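Local coordinates for ABC transporter periplasmic peptide-binding protein (Pseudoalteromonas, PDB 4QFL), which binds dipeptides in the periplasm, here alanyl-phenylalanine, probably delivering them to an ABC transporter for uptake, at residues Y33-N38 with L242-T247; G88-F93 with R164-N169; G371-I376 with G404-I409; P446-T451 with N458-C463. One frame throughout, in Å; residues are numbered along the deposited sequence.

Contact 1: Y33-N38 with L242-T247; sequences YCAEAN and LVYDIT
Y33 and Y244 are neighbours on adjoining parallel strands, the pairing through which strand 30-35 joins strand 241-246 in this periplasmic solute-binding fold. Four backbone bonds carry the ladder: Y33 and A35 reach both ways, Y33 N to V243 O and D245 N to Y33 O, then A35 N to D245 O and T247 N to A35 O.

The face bearing Y33, A35, Y244 and I246 is the tight one. The tyrosine rings cross with planes 55° apart, and CE2 of Y244 lies over one face of the Y33 ring, offset toward its rim. The closest ring atoms, Y33 CD1 and Y244 CD2, are only 3.2 Å apart. With CG of Y33 anti to its own backbone N (chi1 -177°) and CG of Y244 beside its own (chi1 -66°), the rings can meet over this face. A35 CB meets the edge of the Y244 ring near its plane and lies 3.9 Å from I246 CD1, while helix 50-60 packs on Y244 through I55 and Q59.

The other face, with C34 and D245, is looser and partly open to solvent. C34 SG comes no nearer than 4.4 Å to D245 CB; its disulfide ties it to C262, and D245 makes a salt bridge with K256. Beyond the strand, E36 forms a salt bridge with R383 of the phenylalanine pocket; back on the tight face, A37 O rests 3.5 Å from I246 CD1.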
loop_
_atom_site.group_PDB
_atom_site.type_symbol
_atom_site.label_atom_id
_atom_site.label_comp_id
_atom_site.label_asym_id
_atom_site.label_seq_id
_atom_site.Cartn_x
_atom_site.Cartn_y
_atom_site.Cartn_z
ATOM N N TYR A 33 -13.199 -2.223 15.386
ATOM C CA TYR A 33 -12.598 -1.382 14.365
ATOM C C TYR A 33 -13.497 -1.420 13.133
ATOM O O TYR A 33 -13.791 -2.493 12.603
ATOM C CB TYR A 33 -11.213 -1.948 14.038
ATOM C CG TYR A 33 -10.379 -1.181 13.032
ATOM C CD1 TYR A 33 -10.636 -1.273 11.662
ATOM C CD2 TYR A 33 -9.305 -0.398 13.443
ATOM C CE1 TYR A 33 -9.859 -0.588 10.735
ATOM C CE2 TYR A 33 -8.525 0.288 12.527
ATOM C CZ TYR A 33 -8.802 0.187 11.176
ATOM O OH TYR A 33 -8.026 0.867 10.259
ATOM N N CYS A 34 -13.950 -0.250 12.689
ATOM C CA CYS A 34 -14.775 -0.138 11.480
ATOM C C CYS A 34 -13.891 -0.050 10.258
ATOM O O CYS A 34 -13.266 0.986 10.020
ATOM C CB CYS A 34 -15.664 1.105 11.513
ATOM S SG CYS A 34 -17.400 0.802 11.976
ATOM N N ALA A 35 -13.870 -1.134 9.485
ATOM C CA ALA A 35 -12.994 -1.280 8.320
ATOM C C ALA A 35 -13.700 -0.968 7.003
ATOM O O ALA A 35 -14.873 -1.287 6.820
ATOM C CB ALA A 35 -12.434 -2.681 8.284
ATOM N N GLU A 36 -12.972 -0.357 6.075
ATOM C CA GLU A 36 -13.570 0.099 4.825
ATOM C C GLU A 36 -13.723 -0.990 3.746
ATOM O O GLU A 36 -14.359 -0.764 2.719
ATOM C CB GLU A 36 -12.804 1.315 4.274
ATOM C CG GLU A 36 -11.469 1.004 3.575
ATOM C CD GLU A 36 -10.289 0.943 4.521
ATOM O OE1 GLU A 36 -10.489 0.867 5.756
ATOM O OE2 GLU A 36 -9.143 0.980 4.026
ATOM N N ALA A 37 -13.145 -2.170 3.962
ATOM C CA ALA A 37 -13.270 -3.229 2.966
ATOM C C ALA A 37 -12.965 -4.605 3.524
ATOM O O ALA A 37 -12.329 -4.748 4.555
ATOM C CB ALA A 37 -12.391 -2.953 1.762
ATOM N N ASN A 38 -13.446 -5.606 2.811
ATOM C CA ASN A 38 -13.192 -6.998 3.107
ATOM C C ASN A 38 -11.707 -7.311 2.848
ATOM O O ASN A 38 -11.134 -6.820 1.873
ATOM C CB ASN A 38 -14.124 -7.792 2.184
ATOM C CG ASN A 38 -14.155 -9.263 2.482
ATOM O OD1 ASN A 38 -13.832 -10.071 1.617
ATOM N ND2 ASN A 38 -14.570 -9.628 3.689
ATOM N N LEU A 242 -10.381 -8.307 19.512
ATOM C CA LEU A 242 -10.348 -7.320 18.453
ATOM C C LEU A 242 -11.289 -7.801 17.368
ATOM O O LEU A 242 -11.068 -8.864 16.784
ATOM C CB LEU A 242 -8.947 -7.241 17.861
ATOM C CG LEU A 242 -8.185 -5.926 17.941
ATOM C CD1 LEU A 242 -6.888 -6.072 17.141
ATOM C CD2 LEU A 242 -9.042 -4.783 17.411
ATOM N N VAL A 243 -12.342 -7.036 17.098
ATOM C CA VAL A 243 -13.217 -7.345 15.986
ATOM C C VAL A 243 -13.129 -6.219 14.962
ATOM O O VAL A 243 -13.101 -5.045 15.322
ATOM C CB VAL A 243 -14.687 -7.514 16.439
ATOM C CG1 VAL A 243 -15.523 -8.113 15.315
ATOM C CG2 VAL A 243 -14.771 -8.388 17.683
ATOM N N TYR A 244 -13.048 -6.595 13.688
ATOM C CA TYR A 244 -13.198 -5.658 12.579
ATOM C C TYR A 244 -14.602 -5.781 11.988
ATOM O O TYR A 244 -15.046 -6.870 11.611
ATOM C CB TYR A 244 -12.158 -5.920 11.490
ATOM C CG TYR A 244 -10.746 -5.647 11.910
ATOM C CD1 TYR A 244 -10.023 -6.590 12.625
ATOM C CD2 TYR A 244 -10.136 -4.447 11.604
ATOM C CE1 TYR A 244 -8.730 -6.345 13.021
ATOM C CE2 TYR A 244 -8.837 -4.187 12.002
ATOM C CZ TYR A 244 -8.139 -5.146 12.703
ATOM O OH TYR A 244 -6.849 -4.907 13.094
ATOM N N ASP A 245 -15.292 -4.650 11.918
ATOM C CA ASP A 245 -16.633 -4.586 11.369
ATOM C C ASP A 245 -16.501 -4.088 9.942
ATOM O O ASP A 245 -16.196 -2.926 9.716
ATOM C CB ASP A 245 -17.473 -3.616 12.203
ATOM C CG ASP A 245 -18.891 -3.472 11.697
ATOM O OD1 ASP A 245 -19.143 -3.817 10.532
ATOM O OD2 ASP A 245 -19.756 -2.998 12.466
ATOM N N ILE A 246 -16.692 -4.977 8.980
ATOM C CA ILE A 246 -16.528 -4.605 7.580
ATOM C C ILE A 246 -17.688 -3.751 7.091
ATOM O O ILE A 246 -18.795 -4.242 6.884
ATOM C CB ILE A 246 -16.411 -5.832 6.702
ATOM C CG1 ILE A 246 -15.306 -6.740 7.235
ATOM C CG2 ILE A 246 -16.134 -5.423 5.273
ATOM C CD1 ILE A 246 -13.980 -6.081 7.312
ATOM N N THR A 247 -17.430 -2.466 6.908
ATOM C CA THR A 247 -18.473 -1.509 6.563
ATOM C C THR A 247 -17.952 -0.567 5.482
ATOM O O THR A 247 -17.342 0.459 5.788
ATOM C CB THR A 247 -18.863 -0.660 7.780
ATOM O OG1 THR A 247 -19.109 -1.508 8.904
ATOM C CG2 THR A 247 -20.105 0.148 7.487
#

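Contact 2: G88-F93 with R164-N169; sequences GKSVTF and RFELFN
S90 OG donates to E166 OE1 at 2.6 Å, meeting the carboxylate on its syn side but 30° out of its plane. On the same face R164 NE forms a salt bridge with E166 OE2, modelled so short that its exact length is doubtful. A water joins T92 OG1 to R164 NH1 and lies in the guanidinium plane at its edge. An alanine in place of E166 would probably leave S90 OG without this acceptor and the R164 guanidinium without its carboxylate mate.

Backbone bonds set the antiparallel ladder. V91 and F165 form the hydrogen-bonded pair, V91 N to F165 O at 3.0 Å and F165 N to V91 O at 2.7 Å, flanked by the non-hydrogen-bonded pairs S90 with E166 and T92 with R164. L167 N to K89 O extends it, and K89 NZ adds a weak bond to F168 O.

The apolar contacts lie on the opposite face. F93 CD2 is 3.5 Å from F165 CE1, the rings meeting obliquely with planes 75° apart.

Helix 174-178 covers this apolar face through F174, L175 and M178. The pair forms the middle of a four-stranded antiparallel sheet, with strand 79-84 beside 90-95 and strand 152-159 beside 162-167.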
loop_
_atom_site.group_PDB
_atom_site.type_symbol
_atom_site.label_atom_id
_atom_site.label_comp_id
_atom_site.label_asym_id
_atom_site.label_seq_id
_atom_site.Cartn_x
_atom_site.Cartn_y
_atom_site.Cartn_z
ATOM N N GLY A 88 27.233 -5.679 -1.138
ATOM C CA GLY A 88 25.790 -5.492 -1.103
ATOM C C GLY A 88 24.986 -6.677 -1.606
ATOM O O GLY A 88 23.770 -6.577 -1.790
ATOM N N LYS A 89 25.655 -7.806 -1.820
ATOM C CA LYS A 89 25.001 -8.972 -2.405
ATOM C C LYS A 89 24.723 -10.072 -1.388
ATOM O O LYS A 89 24.173 -11.112 -1.728
ATOM C CB LYS A 89 25.832 -9.522 -3.559
ATOM C CG LYS A 89 26.175 -8.485 -4.600
ATOM C CD LYS A 89 26.874 -9.110 -5.791
ATOM C CE LYS A 89 25.899 -9.887 -6.652
ATOM N NZ LYS A 89 26.558 -10.426 -7.871
ATOM N N SER A 90 25.115 -9.843 -0.145
ATOM C CA SER A 90 24.807 -10.777 0.931
ATOM C C SER A 90 24.303 -10.014 2.145
ATOM O O SER A 90 24.960 -9.092 2.625
ATOM C CB SER A 90 26.038 -11.605 1.314
ATOM O OG SER A 90 26.496 -12.377 0.214
ATOM N N VAL A 91 23.127 -10.393 2.630
ATOM C CA VAL A 91 22.576 -9.791 3.830
ATOM C C VAL A 91 22.315 -10.897 4.846
ATOM O O VAL A 91 21.559 -11.833 4.594
ATOM C CB VAL A 91 21.276 -8.992 3.543
ATOM C CG1 VAL A 91 20.894 -8.127 4.745
ATOM C CG2 VAL A 91 21.431 -8.135 2.291
ATOM N N THR A 92 22.967 -10.788 5.994
ATOM C CA THR A 92 22.851 -11.769 7.051
ATOM C C THR A 92 21.914 -11.243 8.118
ATOM O O THR A 92 22.090 -10.133 8.625
ATOM C CB THR A 92 24.227 -12.039 7.671
ATOM O OG1 THR A 92 25.106 -12.558 6.667
ATOM C CG2 THR A 92 24.130 -13.032 8.812
ATOM N N PHE A 93 20.904 -12.033 8.450
ATOM C CA PHE A 93 20.020 -11.719 9.566
ATOM C C PHE A 93 20.260 -12.687 10.715
ATOM O O PHE A 93 20.234 -13.898 10.520
ATOM C CB PHE A 93 18.548 -11.838 9.140
ATOM C CG PHE A 93 18.108 -10.802 8.144
ATOM C CD1 PHE A 93 17.596 -9.584 8.571
ATOM C CD2 PHE A 93 18.186 -11.051 6.789
ATOM C CE1 PHE A 93 17.187 -8.634 7.662
ATOM C CE2 PHE A 93 17.777 -10.101 5.873
ATOM C CZ PHE A 93 17.275 -8.891 6.312
ATOM N N ARG A 164 21.500 -16.093 5.640
ATOM C CA ARG A 164 22.123 -15.110 4.772
ATOM C C ARG A 164 21.446 -15.110 3.400
ATOM O O ARG A 164 21.426 -16.129 2.714
ATOM C CB ARG A 164 23.625 -15.391 4.655
ATOM C CG ARG A 164 24.352 -14.504 3.678
ATOM C CD ARG A 164 25.807 -14.924 3.516
ATOM N NE ARG A 164 25.940 -16.252 2.916
ATOM C CZ ARG A 164 26.503 -17.295 3.522
ATOM N NH1 ARG A 164 26.989 -17.161 4.749
ATOM N NH2 ARG A 164 26.582 -18.468 2.901
ATOM N N PHE A 165 20.858 -13.976 3.027
ATOM C CA PHE A 165 20.279 -13.797 1.697
ATOM C C PHE A 165 21.392 -13.523 0.677
ATOM O O PHE A 165 22.243 -12.659 0.895
ATOM C CB PHE A 165 19.286 -12.618 1.676
ATOM C CG PHE A 165 17.980 -12.876 2.392
ATOM C CD1 PHE A 165 17.928 -12.987 3.779
ATOM C CD2 PHE A 165 16.791 -12.957 1.676
ATOM C CE1 PHE A 165 16.716 -13.207 4.438
ATOM C CE2 PHE A 165 15.577 -13.167 2.326
ATOM C CZ PHE A 165 15.541 -13.295 3.711
ATOM N N GLU A 166 21.380 -14.250 -0.437
ATOM C CA GLU A 166 22.316 -13.997 -1.528
ATOM C C GLU A 166 21.577 -13.356 -2.702
ATOM O O GLU A 166 20.652 -13.949 -3.260
ATOM C CB GLU A 166 22.982 -15.297 -1.978
ATOM C CG GLU A 166 23.604 -16.094 -0.852
ATOM C CD GLU A 166 24.922 -15.506 -0.385
ATOM O OE1 GLU A 166 25.318 -14.441 -0.907
ATOM O OE2 GLU A 166 25.567 -16.111 0.500
ATOM N N LEU A 167 21.986 -12.148 -3.073
ATOM C CA LEU A 167 21.345 -11.421 -4.167
ATOM C C LEU A 167 22.136 -11.515 -5.476
ATOM O O LEU A 167 23.364 -11.660 -5.469
ATOM C CB LEU A 167 21.157 -9.952 -3.788
ATOM C CG LEU A 167 20.583 -9.710 -2.392
ATOM C CD1 LEU A 167 20.386 -8.224 -2.141
ATOM C CD2 LEU A 167 19.284 -10.478 -2.194
ATOM N N PHE A 168 21.425 -11.434 -6.596
ATOM C CA PHE A 168 22.066 -11.458 -7.901
ATOM C C PHE A 168 22.786 -10.144 -8.132
ATOM O O PHE A 168 23.787 -10.087 -8.851
ATOM C CB PHE A 168 21.041 -11.685 -9.006
ATOM C CG PHE A 168 20.533 -13.092 -9.073
ATOM C CD1 PHE A 168 21.406 -14.141 -9.281
ATOM C CD2 PHE A 168 19.188 -13.369 -8.925
ATOM C CE1 PHE A 168 20.944 -15.448 -9.340
ATOM C CE2 PHE A 168 18.713 -14.672 -8.979
ATOM C CZ PHE A 168 19.591 -15.716 -9.184
ATOM N N ASN A 169 22.258 -9.093 -7.513
ATOM C CA ASN A 169 22.807 -7.744 -7.618
ATOM C C ASN A 169 22.495 -6.962 -6.336
ATOM O O ASN A 169 21.552 -7.283 -5.617
ATOM C CB ASN A 169 22.208 -7.009 -8.832
ATOM C CG ASN A 169 22.585 -7.651 -10.164
ATOM O OD1 ASN A 169 23.684 -7.439 -10.684
ATOM N ND2 ASN A 169 21.666 -8.431 -10.730
HETATM O O HOH W 1 26.509 -15.046 6.907
#

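Contact 3: G371-I376 with G404-I409; sequences GFDMSI and GVNVNI
V407 and I376 cross obliquely, V407 CG1 touching I376 CG1 and CD1, each at 3.7 Å. V407 CG2 also reaches M374, 4.0 Å from its CG, the two side chains lying side by side and pointing the same way. M374 CG sits between its own backbone N and carbonyl carbon (chi1 66°), where it meets V405 CG1 as well, at 3.7 Å. At the start of the pair, F372 CE1 lies 3.6 Å from V405 CG1, and V405 CG2 stands over one face of the ring toward its rim. On the other face of the strands, N406 ND2 is 2.9 Å from D373 OD2, with carboxylate and amide planes 77° apart.

Strands 373-378 and 406-410 are parallel, joined by helix 389-401 in a beta-alpha-beta crossover, as expected in periplasmic binding proteins. The ladder runs N406 N to F372 O, M374 N to N406 O, N408 N to M374 O and I376 N to N408 O.

An alanine in place of V407 would probably leave a gap beside I376 CG1 and M374 CG, where its two methyls pack. Farther out, V407 touches L400 of the crossover helix, Q397 NE2 is hydrogen-bonded to V407 O, and L313 packs on F372, M374 and V405. G404 ends the helix in a Schellman motif. S375 O is hydrogen-bonded to S428 OG of strand 428-434, and S375 N to OD2 of D427 just before that strand.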
loop_
_atom_site.group_PDB
_atom_site.type_symbol
_atom_site.label_atom_id
_atom_site.label_comp_id
_atom_site.label_asym_id
_atom_site.label_seq_id
_atom_site.Cartn_x
_atom_site.Cartn_y
_atom_site.Cartn_z
ATOM N N GLY A 371 -13.841 16.730 -29.821
ATOM C CA GLY A 371 -13.407 15.979 -28.659
ATOM C C GLY A 371 -13.817 14.521 -28.734
ATOM O O GLY A 371 -14.023 13.978 -29.819
ATOM N N PHE A 372 -13.949 13.888 -27.573
ATOM C CA PHE A 372 -14.240 12.463 -27.512
ATOM C C PHE A 372 -14.912 12.096 -26.203
ATOM O O PHE A 372 -15.139 12.950 -25.353
ATOM C CB PHE A 372 -12.946 11.652 -27.660
ATOM C CG PHE A 372 -11.836 12.123 -26.765
ATOM C CD1 PHE A 372 -11.764 11.703 -25.446
ATOM C CD2 PHE A 372 -10.868 12.997 -27.240
ATOM C CE1 PHE A 372 -10.748 12.141 -24.620
ATOM C CE2 PHE A 372 -9.847 13.440 -26.418
ATOM C CZ PHE A 372 -9.786 13.012 -25.104
ATOM N N ASP A 373 -15.225 10.813 -26.060
ATOM C CA ASP A 373 -15.719 10.250 -24.812
ATOM C C ASP A 373 -14.591 9.530 -24.064
ATOM O O ASP A 373 -13.677 8.982 -24.675
ATOM C CB ASP A 373 -16.838 9.249 -25.093
ATOM C CG ASP A 373 -18.125 9.917 -25.536
ATOM O OD1 ASP A 373 -18.103 11.129 -25.837
ATOM O OD2 ASP A 373 -19.159 9.218 -25.578
ATOM N N MET A 374 -14.661 9.523 -22.737
ATOM C CA MET A 374 -13.732 8.722 -21.959
ATOM C C MET A 374 -14.349 8.329 -20.632
ATOM O O MET A 374 -15.309 8.954 -20.168
ATOM C CB MET A 374 -12.440 9.490 -21.700
ATOM C CG MET A 374 -12.611 10.716 -20.819
ATOM S SD MET A 374 -11.042 11.543 -20.541
ATOM C CE MET A 374 -10.108 10.238 -19.731
ATOM N N SER A 375 -13.791 7.288 -20.022
ATOM C CA SER A 375 -14.157 6.924 -18.669
ATOM C C SER A 375 -13.119 7.470 -17.688
ATOM O O SER A 375 -11.936 7.632 -18.015
ATOM C CB SER A 375 -14.334 5.406 -18.512
ATOM O OG SER A 375 -13.139 4.682 -18.804
ATOM N N ILE A 376 -13.601 7.802 -16.500
ATOM C CA ILE A 376 -12.743 8.009 -15.356
ATOM C C ILE A 376 -13.213 7.042 -14.302
ATOM O O ILE A 376 -14.348 7.106 -13.844
ATOM C CB ILE A 376 -12.851 9.420 -14.798
ATOM C CG1 ILE A 376 -12.328 10.432 -15.813
ATOM C CG2 ILE A 376 -12.085 9.527 -13.477
ATOM C CD1 ILE A 376 -12.362 11.861 -15.302
ATOM N N GLY A 404 -15.197 19.827 -24.156
ATOM C CA GLY A 404 -15.889 18.892 -25.019
ATOM C C GLY A 404 -15.533 17.431 -24.834
ATOM O O GLY A 404 -15.790 16.605 -25.722
ATOM N N VAL A 405 -14.945 17.098 -23.689
ATOM C CA VAL A 405 -14.705 15.696 -23.362
ATOM C C VAL A 405 -15.804 15.145 -22.458
ATOM O O VAL A 405 -16.032 15.640 -21.350
ATOM C CB VAL A 405 -13.325 15.466 -22.733
ATOM C CG1 VAL A 405 -13.096 13.968 -22.508
ATOM C CG2 VAL A 405 -12.247 16.040 -23.625
ATOM N N ASN A 406 -16.480 14.117 -22.959
ATOM C CA ASN A 406 -17.652 13.531 -22.329
ATOM C C ASN A 406 -17.233 12.392 -21.420
ATOM O O ASN A 406 -16.960 11.283 -21.872
ATOM C CB ASN A 406 -18.638 13.057 -23.415
ATOM C CG ASN A 406 -19.765 12.182 -22.871
ATOM O OD1 ASN A 406 -20.353 12.463 -21.820
ATOM N ND2 ASN A 406 -20.076 11.112 -23.599
ATOM N N VAL A 407 -17.159 12.684 -20.129
ATOM C CA VAL A 407 -16.715 11.697 -19.157
ATOM C C VAL A 407 -17.869 10.855 -18.636
ATOM O O VAL A 407 -18.918 11.377 -18.255
ATOM C CB VAL A 407 -16.017 12.364 -17.950
ATOM C CG1 VAL A 407 -15.714 11.328 -16.891
ATOM C CG2 VAL A 407 -14.753 13.074 -18.383
ATOM N N ASN A 408 -17.672 9.545 -18.613
ATOM C CA ASN A 408 -18.557 8.686 -17.856
ATOM C C ASN A 408 -17.769 8.135 -16.673
ATOM O O ASN A 408 -16.589 7.817 -16.801
ATOM C CB ASN A 408 -19.097 7.565 -18.729
ATOM C CG ASN A 408 -18.030 6.567 -19.113
ATOM O OD1 ASN A 408 -17.081 6.896 -19.824
ATOM N ND2 ASN A 408 -18.180 5.335 -18.648
ATOM N N ILE A 409 -18.413 8.036 -15.519
ATOM C CA ILE A 409 -17.721 7.628 -14.300
ATOM C C ILE A 409 -17.986 6.166 -13.973
ATOM O O ILE A 409 -19.133 5.747 -13.899
ATOM C CB ILE A 409 -18.132 8.529 -13.115
ATOM C CG1 ILE A 409 -17.770 9.986 -13.419
ATOM C CG2 ILE A 409 -17.470 8.054 -11.823
ATOM C CD1 ILE A 409 -18.110 10.958 -12.301
#

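Contact 4: P446-T451 with N458-C463; sequences PLLSCT and NPANWC
L448 lies aslant against both N458 and W462, its CD2 branch coming 3.7 Å from N458 OD1 and 4.1 Å from W462 CE3. With CG of N458 anti to its own backbone N (chi1 -179°), the side chain lies across the L447 carbonyl: L447 O is 3.1 Å from N458 CG, nearer than to either end of the amide. OD1 accepts from A460 N within its own segment at 2.9 Å, the donor tilted from the carbonyl plane, while ND2 bonds to T453 OG1 of helix 450-454; two bonds thus fix the rotation of the amide. The W462 ring comes obliquely to L448 O, which is 3.9 Å from W462 CE3.

The OD1 bond makes N458 the head of an Asx turn, superimposed on a type I beta turn from N458 to N461 that is closed by N461 N on N458 O. On the facing segment, S449 is the N-cap of helix 450-454, its OG receiving A452 N, and the same OG bonds to S445 O.

Next along, a disulfide locks the segments covalently, C450 SG to C463 SG at 2.0 Å with the S-S torsion at 96°. Toward the bound dipeptide, L447 packs on W433; P459 packs on V429 and L431, and its side chain is about 5 Å from the bound phenylalanine.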
loop_
_atom_site.group_PDB
_atom_site.type_symbol
_atom_site.label_atom_id
_atom_site.label_comp_id
_atom_site.label_asym_id
_atom_site.label_seq_id
_atom_site.Cartn_x
_atom_site.Cartn_y
_atom_site.Cartn_z
ATOM N N PRO A 446 7.175 0.086 -7.317
ATOM C CA PRO A 446 5.904 -0.651 -7.207
ATOM C C PRO A 446 4.770 -0.056 -8.035
ATOM O O PRO A 446 3.655 -0.578 -7.986
ATOM C CB PRO A 446 5.533 -0.522 -5.722
ATOM C CG PRO A 446 6.742 0.055 -5.034
ATOM C CD PRO A 446 7.493 0.827 -6.087
ATOM N N LEU A 447 5.036 1.016 -8.772
ATOM C CA LEU A 447 3.966 1.771 -9.403
ATOM C C LEU A 447 4.115 1.846 -10.892
ATOM O O LEU A 447 3.218 1.449 -11.626
ATOM C CB LEU A 447 3.969 3.201 -8.883
ATOM C CG LEU A 447 2.795 3.632 -8.024
ATOM C CD1 LEU A 447 2.640 2.680 -6.857
ATOM C CD2 LEU A 447 3.007 5.052 -7.556
ATOM N N LEU A 448 5.250 2.392 -11.325
ATOM C CA LEU A 448 5.469 2.751 -12.728
ATOM C C LEU A 448 6.497 1.915 -13.512
ATOM O O LEU A 448 6.694 2.139 -14.705
ATOM C CB LEU A 448 5.838 4.235 -12.825
ATOM C CG LEU A 448 4.694 5.214 -12.571
ATOM C CD1 LEU A 448 5.198 6.641 -12.592
ATOM C CD2 LEU A 448 3.590 5.030 -13.589
ATOM N N SER A 449 7.133 0.945 -12.869
ATOM C CA SER A 449 8.148 0.139 -13.544
ATOM C C SER A 449 7.546 -0.868 -14.513
ATOM O O SER A 449 6.346 -1.108 -14.503
ATOM C CB SER A 449 9.020 -0.595 -12.526
ATOM O OG SER A 449 8.225 -1.481 -11.757
ATOM N N CYS A 450 8.382 -1.452 -15.359
ATOM C CA CYS A 450 7.917 -2.511 -16.251
ATOM C C CYS A 450 7.454 -3.738 -15.477
ATOM O O CYS A 450 6.402 -4.292 -15.774
ATOM C CB CYS A 450 8.980 -2.873 -17.281
ATOM S SG CYS A 450 9.146 -1.607 -18.589
ATOM N N THR A 451 8.220 -4.144 -14.473
ATOM C CA THR A 451 7.805 -5.248 -13.616
ATOM C C THR A 451 6.479 -4.946 -12.909
ATOM O O THR A 451 5.648 -5.843 -12.734
ATOM C CB THR A 451 8.885 -5.636 -12.602
ATOM O OG1 THR A 451 9.300 -4.481 -11.875
ATOM C CG2 THR A 451 10.085 -6.195 -13.308
ATOM N N ASN A 458 0.351 -1.366 -12.300
ATOM C CA ASN A 458 0.655 -0.050 -12.844
ATOM C C ASN A 458 -0.595 0.538 -13.497
ATOM O O ASN A 458 -0.962 0.135 -14.594
ATOM C CB ASN A 458 1.770 -0.185 -13.877
ATOM C CG ASN A 458 2.169 1.134 -14.490
ATOM O OD1 ASN A 458 1.467 2.129 -14.371
ATOM N ND2 ASN A 458 3.310 1.146 -15.161
ATOM N N PRO A 459 -1.261 1.487 -12.828
ATOM C CA PRO A 459 -2.540 1.994 -13.341
ATOM C C PRO A 459 -2.398 2.777 -14.652
ATOM O O PRO A 459 -3.386 3.024 -15.322
ATOM C CB PRO A 459 -3.043 2.909 -12.209
ATOM C CG PRO A 459 -2.273 2.496 -11.009
ATOM C CD PRO A 459 -0.935 2.051 -11.508
ATOM N N ALA A 460 -1.176 3.150 -15.017
ATOM C CA ALA A 460 -0.949 3.822 -16.293
ATOM C C ALA A 460 -0.634 2.844 -17.434
ATOM O O ALA A 460 -0.472 3.247 -18.584
ATOM C CB ALA A 460 0.165 4.851 -16.156
ATOM N N ASN A 461 -0.539 1.561 -17.112
ATOM C CA ASN A 461 -0.267 0.559 -18.125
ATOM C C ASN A 461 0.907 1.025 -18.969
ATOM O O ASN A 461 0.845 1.030 -20.195
ATOM C CB ASN A 461 -1.503 0.381 -18.997
ATOM C CG ASN A 461 -1.498 -0.926 -19.770
ATOM O OD1 ASN A 461 -0.692 -1.830 -19.503
ATOM N ND2 ASN A 461 -2.416 -1.040 -20.726
ATOM N N TRP A 462 1.974 1.427 -18.295
ATOM C CA TRP A 462 3.079 2.158 -18.916
ATOM C C TRP A 462 4.411 1.461 -18.677
ATOM O O TRP A 462 4.972 1.509 -17.574
ATOM C CB TRP A 462 3.111 3.566 -18.324
ATOM C CG TRP A 462 4.019 4.588 -18.943
ATOM C CD1 TRP A 462 3.876 5.190 -20.166
ATOM C CD2 TRP A 462 5.162 5.209 -18.321
ATOM N NE1 TRP A 462 4.876 6.118 -20.354
ATOM C CE2 TRP A 462 5.673 6.151 -19.240
ATOM C CE3 TRP A 462 5.804 5.048 -17.083
ATOM C CZ2 TRP A 462 6.798 6.935 -18.954
ATOM C CZ3 TRP A 462 6.928 5.829 -16.805
ATOM C CH2 TRP A 462 7.408 6.758 -17.737
ATOM N N CYS A 463 4.914 0.795 -19.706
ATOM C CA CYS A 463 6.234 0.202 -19.614
ATOM C C CYS A 463 7.217 1.058 -20.397
ATOM O O CYS A 463 7.171 1.104 -21.621
ATOM C CB CYS A 463 6.224 -1.230 -20.133
ATOM S SG CYS A 463 7.836 -2.035 -20.073
#

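Overall arrangement
Contact 1 joins two chain parts 204 residues apart, and contact 2 falls between its segments; contacts 3 and 4 follow in turn. Contacts 1 and 3 are linked through strand pairings running from 30-35 by way of 264-266, 500-513, 291-297 and 428-434 to 373-378, with nearest atoms about 17 Å apart. Contact 4 approaches contact 3 to about 10 Å between nearest atoms. Contact 2, in its separate antiparallel sheet, has its centre 49 Å from that of contact 3 but its nearest atoms about 12 Å from contact 4. Contacts 1 and 4 lie on opposite sides of the chain's centre, yet each comes near the bound phenylalanine, consistent with a dipeptide held between different parts of the fold.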